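Local structure of FI20010p1 (Drosophila melanogaster, 7CFB) at residues R75-L80 and E215-M220; D90-Y95 and G121-Y126; I112-S117 and I134-N139. The protein is the Tudor-domain protein Krimper of piRNA-guided gene silencing, and is likely to take part in assembling the piRNA amplification complex. All coordinates share one frame; numbering follows the deposited sequence.

Contact 1. Residues R75-L80 and E215-M220; sequences RIKKVL and EDDMAM
K77 carries its CG beside the backbone N (chi1 -59°) and M220 carries its own CG anti to the backbone N, and these two choices send the side chains into the space between helix 74-80 and helix 215-228, where they cross at about a right angle. The thioether lies against the stem of the lysine: M220 SD is 3.6 Å from K77 CG, with CB and CD of the same lysine close by. Further back along the methionine, L80 CD2 rests 4.1 Å from M220 CG. The lysine stem bends at its third torsion and runs on past the sulfur to D217, one turn before M220. There K77 NZ gives a hydrogen bond of 2.6 Å to D217 OD1, part of a salt bridge. The ammonium comes in on the syn side of OD1 and sits 18° out of the carboxylate plane. A second grip on NZ comes from the carbonyl O of W69, and a water at 2.9 Å takes a weak bond from it while lying next to D217 OD2. The axes of the two short segments approach to 11.3 Å and their directions differ by 47°. Helix 74-80 is part of the Tudor domain, whereas the late helix 215-228 touches Y176 of the five-stranded sheet, so the contact links the parts built on the two sheets, consistent with an extended Tudor unit. M220 covers the lysine stem and L80 backs the methionine; the buried charges of K77 and D217 probably depend on each other, and the helix start might also favour a negative D217.

Contact 2. Residues D90-Y95 and G121-Y126; sequences DQLPDY and GGYDAY
The carbonyl O of L92, the residue whose CD1 presses on Y123, takes a hydrogen bond from Q91 NE2 at 3.0 Å. The bond is fairly straight, with 161° at the hydrogen; the donor is tilted from the carbonyl plane, while the acceptor lies close to the plane of the glutamine amide. NE2 makes another bond to the carbonyl O of P21, and the backbone of L92 pairs with L20, so the 90-95 loop is tied to the N-terminal part of the chain. L92 points toward strand 123-127 and meets a tyrosine coming from the opposite direction. Its CD1 lies 3.5 Å from Y123 CE1 and 3.7 Å from Y123 CZ, approaching the ring obliquely. On the CE2 side of that ring the partner is Y95, whose side chain crosses Y123 at about a right angle. Y95 OH lies in the plane of the Y123 ring, at its edge, 3.9 Å from Y123 CE2, and Y95 CE1 comes within 4.3 Å of Y123 CD2. What brings Y123 between the two is a first torsion of -48°, which leaves its CG beside the backbone N. The same side chain also touches I114, F136 and P21, while L92 packs on F136 and F99 and Y95 on I114. A loop that lays a leucine and a tyrosine against a tyrosine at the start of a hairpin strand, beside the neighbouring strands 108-117 and 132-136, is consistent with the curled antiparallel sheet of a Tudor domain in the SH3 clan.

Contact 3. Residues I112-S117 and I134-N139; sequences ITINSS and IHFDGN
The apolar core enclosed by the curled Tudor sheet is where I112 and I114 of strand 108-117 meet F136, across strand 123-127, which lies between their two strands. Both isoleucines use their CD1 methyls, and both cross the phenylalanine at about a right angle. I114 CD1 sits over one face of the F136 ring in a CH-pi contact, 4.1 Å from the centroid and 24° off the ring normal, shifted toward the rim near F136 CD1. I112 CD1 comes obliquely to the other ortho carbon, 3.7 Å from F136 CD2. F136 has its CG anti to the backbone N (chi1 -176°), which carries the ring toward both methyls, which lie on the same side of its plane. V101 on strand 99-103 touches the ring too, and F99 packs on both isoleucines. With F136 cut back to alanine, a gap is likely to open under both methyls and I114 CD1 would lose the face it rests on. Beyond I114, N115 and S116 both face D124 in a classic beta bulge. Side chains of alternate residues converging on a ring from two strands away, next to a bulge, fit the strongly curled sheet expected of an SH3-like Tudor fold.

Contacts 2 and 3 both reach one antiparallel sheet, contact 2 with a loop on one side, and their centres are about 4 Å apart. Contact 2 uses the middle strand that contact 3 spans, and a backbone hydrogen bond from F136 N to Y123 O, 2.8 Å, joins the pair directly. Contact 3 is fully buried and wholly apolar; contact 2, nearer the surface, mixes a buried leucine with two partly exposed tyrosines. Contact 1 stands apart, with its centre about 24 Å from that of contact 3, on the other side of the chain's centre. It joins two helices instead of strands, and although buried it relies on a charged pair as well as apolar cover.

Contact 1. Residues R75-L80 and E215-M220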
loop_
_atom_site.group_PDB
_atom_site.type_symbol
_atom_site.label_atom_id
_atom_site.label_comp_id
_atom_site.label_asym_id
_atom_site.label_seq_id
_atom_site.Cartn_x
_atom_site.Cartn_y
_atom_site.Cartn_z
ATOM N N ARG A 75 -5.249 -13.313 3.543
ATOM C CA ARG A 75 -6.056 -13.219 2.302
ATOM C C ARG A 75 -5.464 -12.177 1.346
ATOM O O ARG A 75 -5.534 -12.406 0.162
ATOM C CB ARG A 75 -7.528 -13.007 2.617
ATOM C CG ARG A 75 -8.156 -14.180 3.345
ATOM C CD ARG A 75 -8.839 -15.143 2.412
ATOM N NE ARG A 75 -10.075 -14.634 1.897
ATOM C CZ ARG A 75 -10.718 -15.186 0.904
ATOM N NH1 ARG A 75 -10.203 -16.242 0.322
ATOM N NH2 ARG A 75 -11.858 -14.693 0.491
ATOM N N ILE A 76 -4.963 -11.059 1.871
ATOM C CA ILE A 76 -4.336 -10.014 1.020
ATOM C C ILE A 76 -3.100 -10.626 0.376
ATOM O O ILE A 76 -2.924 -10.451 -0.795
ATOM C CB ILE A 76 -3.969 -8.765 1.830
ATOM C CG1 ILE A 76 -5.168 -8.174 2.568
ATOM C CG2 ILE A 76 -3.260 -7.757 0.949
ATOM C CD1 ILE A 76 -4.784 -7.305 3.725
ATOM N N LYS A 77 -2.330 -11.381 1.144
ATOM C CA LYS A 77 -1.103 -12.021 0.618
ATOM C C LYS A 77 -1.473 -12.975 -0.521
ATOM O O LYS A 77 -0.809 -12.963 -1.512
ATOM C CB LYS A 77 -0.390 -12.756 1.746
ATOM C CG LYS A 77 0.027 -11.903 2.929
ATOM C CD LYS A 77 0.968 -12.624 3.839
ATOM C CE LYS A 77 0.629 -12.507 5.307
ATOM N NZ LYS A 77 1.779 -12.848 6.166
ATOM N N LYS A 78 -2.549 -13.735 -0.362
ATOM C CA LYS A 78 -3.003 -14.684 -1.402
ATOM C C LYS A 78 -3.388 -13.927 -2.672
ATOM O O LYS A 78 -3.081 -14.409 -3.726
ATOM C CB LYS A 78 -4.165 -15.527 -0.894
ATOM C CG LYS A 78 -3.799 -16.718 -0.040
ATOM C CD LYS A 78 -5.013 -17.576 0.212
ATOM C CE LYS A 78 -4.899 -18.524 1.384
ATOM N NZ LYS A 78 -3.530 -19.054 1.555
ATOM N N VAL A 79 -4.080 -12.805 -2.555
ATOM C CA VAL A 79 -4.439 -11.989 -3.748
ATOM C C VAL A 79 -3.164 -11.443 -4.390
ATOM O O VAL A 79 -3.041 -11.492 -5.580
ATOM C CB VAL A 79 -5.371 -10.832 -3.375
ATOM C CG1 VAL A 79 -5.409 -9.766 -4.455
ATOM C CG2 VAL A 79 -6.757 -11.326 -3.057
ATOM N N LEU A 80 -2.234 -10.990 -3.570
ATOM C CA LEU A 80 -1.008 -10.360 -4.088
ATOM C C LEU A 80 -0.200 -11.342 -4.933
ATOM O O LEU A 80 0.196 -10.975 -5.983
ATOM C CB LEU A 80 -0.195 -9.795 -2.930
ATOM C CG LEU A 80 0.851 -8.788 -3.360
ATOM C CD1 LEU A 80 0.949 -7.641 -2.383
ATOM C CD2 LEU A 80 2.191 -9.455 -3.551
ATOM N N GLU A 215 8.833 -18.546 5.763
ATOM C CA GLU A 215 9.536 -18.558 4.456
ATOM C C GLU A 215 8.614 -17.980 3.383
ATOM O O GLU A 215 9.093 -17.324 2.495
ATOM C CB GLU A 215 9.972 -19.972 4.096
ATOM C CG GLU A 215 10.737 -20.032 2.790
ATOM C CD GLU A 215 10.289 -21.099 1.798
ATOM O OE1 GLU A 215 10.794 -22.232 1.883
ATOM O OE2 GLU A 215 9.449 -20.781 0.923
ATOM N N ASP A 216 7.321 -18.248 3.470
ATOM C CA ASP A 216 6.357 -17.728 2.469
ATOM C C ASP A 216 6.342 -16.200 2.521
ATOM O O ASP A 216 6.183 -15.602 1.490
ATOM C CB ASP A 216 4.963 -18.311 2.681
ATOM C CG ASP A 216 4.848 -19.780 2.306
ATOM O OD1 ASP A 216 5.762 -20.298 1.660
ATOM O OD2 ASP A 216 3.847 -20.375 2.676
ATOM N N ASP A 217 6.441 -15.628 3.715
ATOM C CA ASP A 217 6.426 -14.163 3.895
ATOM C C ASP A 217 7.628 -13.552 3.167
ATOM O O ASP A 217 7.442 -12.600 2.452
ATOM C CB ASP A 217 6.378 -13.839 5.386
ATOM C CG ASP A 217 4.987 -13.800 5.984
ATOM O OD1 ASP A 217 4.022 -13.772 5.250
ATOM O OD2 ASP A 217 4.904 -13.779 7.194
ATOM N N MET A 218 8.811 -14.131 3.306
ATOM C CA MET A 218 10.002 -13.597 2.607
ATOM C C MET A 218 9.822 -13.745 1.094
ATOM O O MET A 218 10.257 -12.876 0.362
ATOM C CB MET A 218 11.275 -14.294 3.073
ATOM C CG MET A 218 11.531 -14.088 4.535
ATOM S SD MET A 218 12.124 -12.436 4.891
ATOM C CE MET A 218 13.748 -12.508 4.149
ATOM N N ALA A 219 9.218 -14.844 0.655
ATOM C CA ALA A 219 8.976 -15.042 -0.783
ATOM C C ALA A 219 8.030 -13.953 -1.282
ATOM O O ALA A 219 8.255 -13.413 -2.345
ATOM C CB ALA A 219 8.409 -16.407 -1.013
ATOM N N MET A 220 7.006 -13.644 -0.509
ATOM C CA MET A 220 6.075 -12.586 -0.935
ATOM C C MET A 220 6.813 -11.245 -1.024
ATOM O O MET A 220 6.566 -10.523 -1.943
ATOM C CB MET A 220 4.929 -12.464 0.052
ATOM C CG MET A 220 3.927 -11.514 -0.433
ATOM S SD MET A 220 2.804 -11.129 0.824
ATOM C CE MET A 220 3.808 -10.250 2.004
HETATM O O HOH W 1 2.840 -13.984 8.602
#

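Contact 2. Residues D90-Y95 and G121-Y126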
loop_
_atom_site.group_PDB
_atom_site.type_symbol
_atom_site.label_atom_id
_atom_site.label_comp_id
_atom_site.label_asym_id
_atom_site.label_seq_id
_atom_site.Cartn_x
_atom_site.Cartn_y
_atom_site.Cartn_z
ATOM N N ASP A 90 -14.935 -3.338 -15.060
ATOM C CA ASP A 90 -14.885 -2.353 -16.160
ATOM C C ASP A 90 -15.403 -1.014 -15.639
ATOM O O ASP A 90 -15.338 -0.066 -16.348
ATOM C CB ASP A 90 -15.569 -2.869 -17.418
ATOM C CG ASP A 90 -14.575 -3.556 -18.335
ATOM O OD1 ASP A 90 -13.824 -2.841 -19.028
ATOM O OD2 ASP A 90 -14.535 -4.800 -18.321
ATOM N N GLN A 91 -15.941 -0.997 -14.416
ATOM C CA GLN A 91 -16.469 0.258 -13.817
ATOM C C GLN A 91 -15.642 0.586 -12.569
ATOM O O GLN A 91 -15.711 -0.196 -11.600
ATOM C CB GLN A 91 -17.951 0.103 -13.472
ATOM C CG GLN A 91 -18.465 1.155 -12.499
ATOM C CD GLN A 91 -18.583 2.515 -13.142
ATOM O OE1 GLN A 91 -19.483 2.771 -13.940
ATOM N NE2 GLN A 91 -17.667 3.404 -12.797
ATOM N N LEU A 92 -14.893 1.693 -12.594
ATOM C CA LEU A 92 -14.062 2.036 -11.429
ATOM C C LEU A 92 -14.996 2.141 -10.236
ATOM O O LEU A 92 -15.989 2.769 -10.346
ATOM C CB LEU A 92 -13.385 3.383 -11.682
ATOM C CG LEU A 92 -12.003 3.305 -12.313
ATOM C CD1 LEU A 92 -11.588 4.628 -12.896
ATOM C CD2 LEU A 92 -10.998 2.823 -11.301
ATOM N N PRO A 93 -14.649 1.629 -9.050
ATOM C CA PRO A 93 -15.449 1.849 -7.864
ATOM C C PRO A 93 -15.423 3.309 -7.394
ATOM O O PRO A 93 -14.622 4.089 -7.768
ATOM C CB PRO A 93 -14.786 0.978 -6.802
ATOM C CG PRO A 93 -14.106 -0.074 -7.601
ATOM C CD PRO A 93 -13.601 0.663 -8.813
ATOM N N ASP A 94 -16.291 3.644 -6.463
ATOM C CA ASP A 94 -16.352 5.041 -5.975
ATOM C C ASP A 94 -15.063 5.477 -5.289
ATOM O O ASP A 94 -14.324 4.663 -4.753
ATOM C CB ASP A 94 -17.423 5.228 -4.912
ATOM C CG ASP A 94 -18.832 5.040 -5.420
ATOM O OD1 ASP A 94 -19.011 5.016 -6.607
ATOM O OD2 ASP A 94 -19.707 4.920 -4.597
ATOM N N TYR A 95 -14.863 6.782 -5.261
ATOM C CA TYR A 95 -13.704 7.348 -4.539
ATOM C C TYR A 95 -13.777 6.887 -3.086
ATOM O O TYR A 95 -14.824 6.936 -2.456
ATOM C CB TYR A 95 -13.732 8.872 -4.614
ATOM C CG TYR A 95 -13.670 9.434 -6.006
ATOM C CD1 TYR A 95 -12.498 9.412 -6.722
ATOM C CD2 TYR A 95 -14.779 9.969 -6.613
ATOM C CE1 TYR A 95 -12.431 9.910 -8.000
ATOM C CE2 TYR A 95 -14.737 10.461 -7.897
ATOM C CZ TYR A 95 -13.555 10.429 -8.592
ATOM O OH TYR A 95 -13.477 10.919 -9.841
ATOM N N GLY A 121 -6.389 14.395 -16.731
ATOM C CA GLY A 121 -6.800 13.056 -17.088
ATOM C C GLY A 121 -6.278 12.037 -16.090
ATOM O O GLY A 121 -5.203 12.197 -15.496
ATOM N N GLY A 122 -7.049 10.974 -15.900
ATOM C CA GLY A 122 -6.675 9.970 -14.929
ATOM C C GLY A 122 -7.107 10.349 -13.523
ATOM O O GLY A 122 -7.985 11.193 -13.307
ATOM N N TYR A 123 -6.466 9.706 -12.548
ATOM C CA TYR A 123 -6.872 9.821 -11.155
ATOM C C TYR A 123 -5.649 9.751 -10.256
ATOM O O TYR A 123 -4.586 9.268 -10.652
ATOM C CB TYR A 123 -7.863 8.714 -10.764
ATOM C CG TYR A 123 -9.001 8.530 -11.739
ATOM C CD1 TYR A 123 -8.866 7.701 -12.848
ATOM C CD2 TYR A 123 -10.208 9.189 -11.557
ATOM C CE1 TYR A 123 -9.901 7.539 -13.747
ATOM C CE2 TYR A 123 -11.252 9.030 -12.449
ATOM C CZ TYR A 123 -11.092 8.203 -13.542
ATOM O OH TYR A 123 -12.127 8.041 -14.433
ATOM N N ASP A 124 -5.817 10.243 -9.033
ATOM C CA ASP A 124 -4.857 10.029 -7.960
ATOM C C ASP A 124 -5.313 8.823 -7.152
ATOM O O ASP A 124 -6.479 8.751 -6.744
ATOM C CB ASP A 124 -4.747 11.268 -7.069
ATOM C CG ASP A 124 -3.528 11.233 -6.171
ATOM O OD1 ASP A 124 -2.514 10.617 -6.562
ATOM O OD2 ASP A 124 -3.583 11.830 -5.074
ATOM N N ALA A 125 -4.405 7.889 -6.950
ATOM C CA ALA A 125 -4.752 6.628 -6.280
ATOM C C ALA A 125 -3.768 6.316 -5.163
ATOM O O ALA A 125 -2.650 6.745 -5.232
ATOM C CB ALA A 125 -4.778 5.528 -7.298
ATOM N N TYR A 126 -4.222 5.556 -4.187
ATOM C CA TYR A 126 -3.382 5.171 -3.040
ATOM C C TYR A 126 -3.294 3.649 -2.915
ATOM O O TYR A 126 -4.273 2.993 -2.869
ATOM C CB TYR A 126 -3.940 5.821 -1.780
ATOM C CG TYR A 126 -3.182 5.547 -0.513
ATOM C CD1 TYR A 126 -1.828 5.767 -0.444
ATOM C CD2 TYR A 126 -3.812 5.067 0.608
ATOM C CE1 TYR A 126 -1.115 5.544 0.709
ATOM C CE2 TYR A 126 -3.110 4.810 1.765
ATOM C CZ TYR A 126 -1.756 5.055 1.820
ATOM O OH TYR A 126 -1.034 4.830 2.933
#

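Contact 3. Residues I112-S117 and I134-N139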
loop_
_atom_site.group_PDB
_atom_site.type_symbol
_atom_site.label_atom_id
_atom_site.label_comp_id
_atom_site.label_asym_id
_atom_site.label_seq_id
_atom_site.Cartn_x
_atom_site.Cartn_y
_atom_site.Cartn_z
ATOM N N ILE A 112 -6.034 -1.074 -3.701
ATOM C CA ILE A 112 -5.949 0.324 -4.166
ATOM C C ILE A 112 -7.265 1.033 -3.884
ATOM O O ILE A 112 -8.272 0.379 -3.806
ATOM C CB ILE A 112 -5.651 0.298 -5.678
ATOM C CG1 ILE A 112 -5.307 1.668 -6.268
ATOM C CG2 ILE A 112 -6.736 -0.425 -6.448
ATOM C CD1 ILE A 112 -5.089 1.690 -7.737
ATOM N N THR A 113 -7.198 2.339 -3.741
ATOM C CA THR A 113 -8.391 3.183 -3.653
ATOM C C THR A 113 -8.151 4.428 -4.517
ATOM O O THR A 113 -7.034 4.871 -4.570
ATOM C CB THR A 113 -8.735 3.503 -2.203
ATOM O OG1 THR A 113 -9.957 4.203 -2.326
ATOM C CG2 THR A 113 -7.692 4.347 -1.514
ATOM N N ILE A 114 -9.176 4.916 -5.190
ATOM C CA ILE A 114 -9.076 6.170 -5.967
ATOM C C ILE A 114 -9.464 7.307 -5.024
ATOM O O ILE A 114 -10.522 7.279 -4.493
ATOM C CB ILE A 114 -9.955 6.156 -7.221
ATOM C CG1 ILE A 114 -9.650 4.962 -8.116
ATOM C CG2 ILE A 114 -9.784 7.451 -7.974
ATOM C CD1 ILE A 114 -8.395 5.117 -8.873
ATOM N N ASN A 115 -8.578 8.260 -4.826
ATOM C CA ASN A 115 -8.879 9.371 -3.900
ATOM C C ASN A 115 -9.400 10.607 -4.640
ATOM O O ASN A 115 -10.161 11.305 -4.065
ATOM C CB ASN A 115 -7.759 9.593 -2.886
ATOM C CG ASN A 115 -6.426 9.924 -3.503
ATOM O OD1 ASN A 115 -5.633 9.056 -3.794
ATOM N ND2 ASN A 115 -6.170 11.195 -3.688
ATOM N N SER A 116 -8.998 10.831 -5.880
ATOM C CA SER A 116 -9.448 12.041 -6.606
ATOM C C SER A 116 -9.285 11.889 -8.114
ATOM O O SER A 116 -8.538 11.051 -8.544
ATOM C CB SER A 116 -8.724 13.275 -6.130
ATOM O OG SER A 116 -7.400 13.311 -6.585
ATOM N N SER A 117 -9.980 12.753 -8.836
ATOM C CA SER A 117 -9.910 12.894 -10.304
ATOM C C SER A 117 -8.747 13.822 -10.645
ATOM O O SER A 117 -8.566 14.803 -9.964
ATOM C CB SER A 117 -11.192 13.447 -10.814
ATOM O OG SER A 117 -11.232 13.398 -12.214
ATOM N N ILE A 134 0.059 6.909 -6.317
ATOM C CA ILE A 134 0.439 6.748 -7.741
ATOM C C ILE A 134 -0.641 7.353 -8.626
ATOM O O ILE A 134 -1.749 7.491 -8.182
ATOM C CB ILE A 134 0.638 5.268 -8.075
ATOM C CG1 ILE A 134 -0.614 4.460 -7.763
ATOM C CG2 ILE A 134 1.854 4.705 -7.373
ATOM C CD1 ILE A 134 -1.377 4.109 -8.978
ATOM N N HIS A 135 -0.269 7.717 -9.834
ATOM C CA HIS A 135 -1.245 8.228 -10.810
ATOM C C HIS A 135 -1.907 7.028 -11.488
ATOM O O HIS A 135 -1.217 6.106 -11.837
ATOM C CB HIS A 135 -0.575 9.168 -11.798
ATOM C CG HIS A 135 -1.556 9.730 -12.750
ATOM N ND1 HIS A 135 -2.479 10.643 -12.378
ATOM C CD2 HIS A 135 -1.787 9.476 -14.039
ATOM C CE1 HIS A 135 -3.220 10.943 -13.399
ATOM N NE2 HIS A 135 -2.816 10.252 -14.410
ATOM N N PHE A 136 -3.214 7.061 -11.634
ATOM C CA PHE A 136 -3.951 5.947 -12.253
ATOM C C PHE A 136 -4.567 6.468 -13.546
ATOM O O PHE A 136 -5.502 7.250 -13.493
ATOM C CB PHE A 136 -4.969 5.437 -11.237
ATOM C CG PHE A 136 -5.780 4.230 -11.612
ATOM C CD1 PHE A 136 -6.982 4.364 -12.265
ATOM C CD2 PHE A 136 -5.385 2.969 -11.230
ATOM C CE1 PHE A 136 -7.747 3.254 -12.567
ATOM C CE2 PHE A 136 -6.146 1.863 -11.540
ATOM C CZ PHE A 136 -7.326 2.007 -12.207
ATOM N N ASP A 137 -4.066 5.967 -14.662
ATOM C CA ASP A 137 -4.484 6.385 -16.019
ATOM C C ASP A 137 -5.938 6.047 -16.301
ATOM O O ASP A 137 -6.556 6.803 -16.967
ATOM C CB ASP A 137 -3.624 5.740 -17.082
ATOM C CG ASP A 137 -2.296 6.422 -17.190
ATOM O OD1 ASP A 137 -2.242 7.574 -16.857
ATOM O OD2 ASP A 137 -1.368 5.788 -17.582
ATOM N N GLY A 138 -6.423 4.925 -15.802
ATOM C CA GLY A 138 -7.785 4.449 -16.080
ATOM C C GLY A 138 -7.786 3.347 -17.121
ATOM O O GLY A 138 -8.834 2.913 -17.497
ATOM N N ASN A 139 -6.620 2.946 -17.593
ATOM C CA ASN A 139 -6.485 1.847 -18.573
ATOM C C ASN A 139 -5.995 0.593 -17.847
ATOM O O ASN A 139 -5.793 -0.396 -18.485
ATOM C CB ASN A 139 -5.458 2.218 -19.642
ATOM C CG ASN A 139 -4.102 2.448 -19.030
ATOM O OD1 ASN A 139 -3.988 2.559 -17.833
ATOM N ND2 ASN A 139 -3.062 2.510 -19.825
#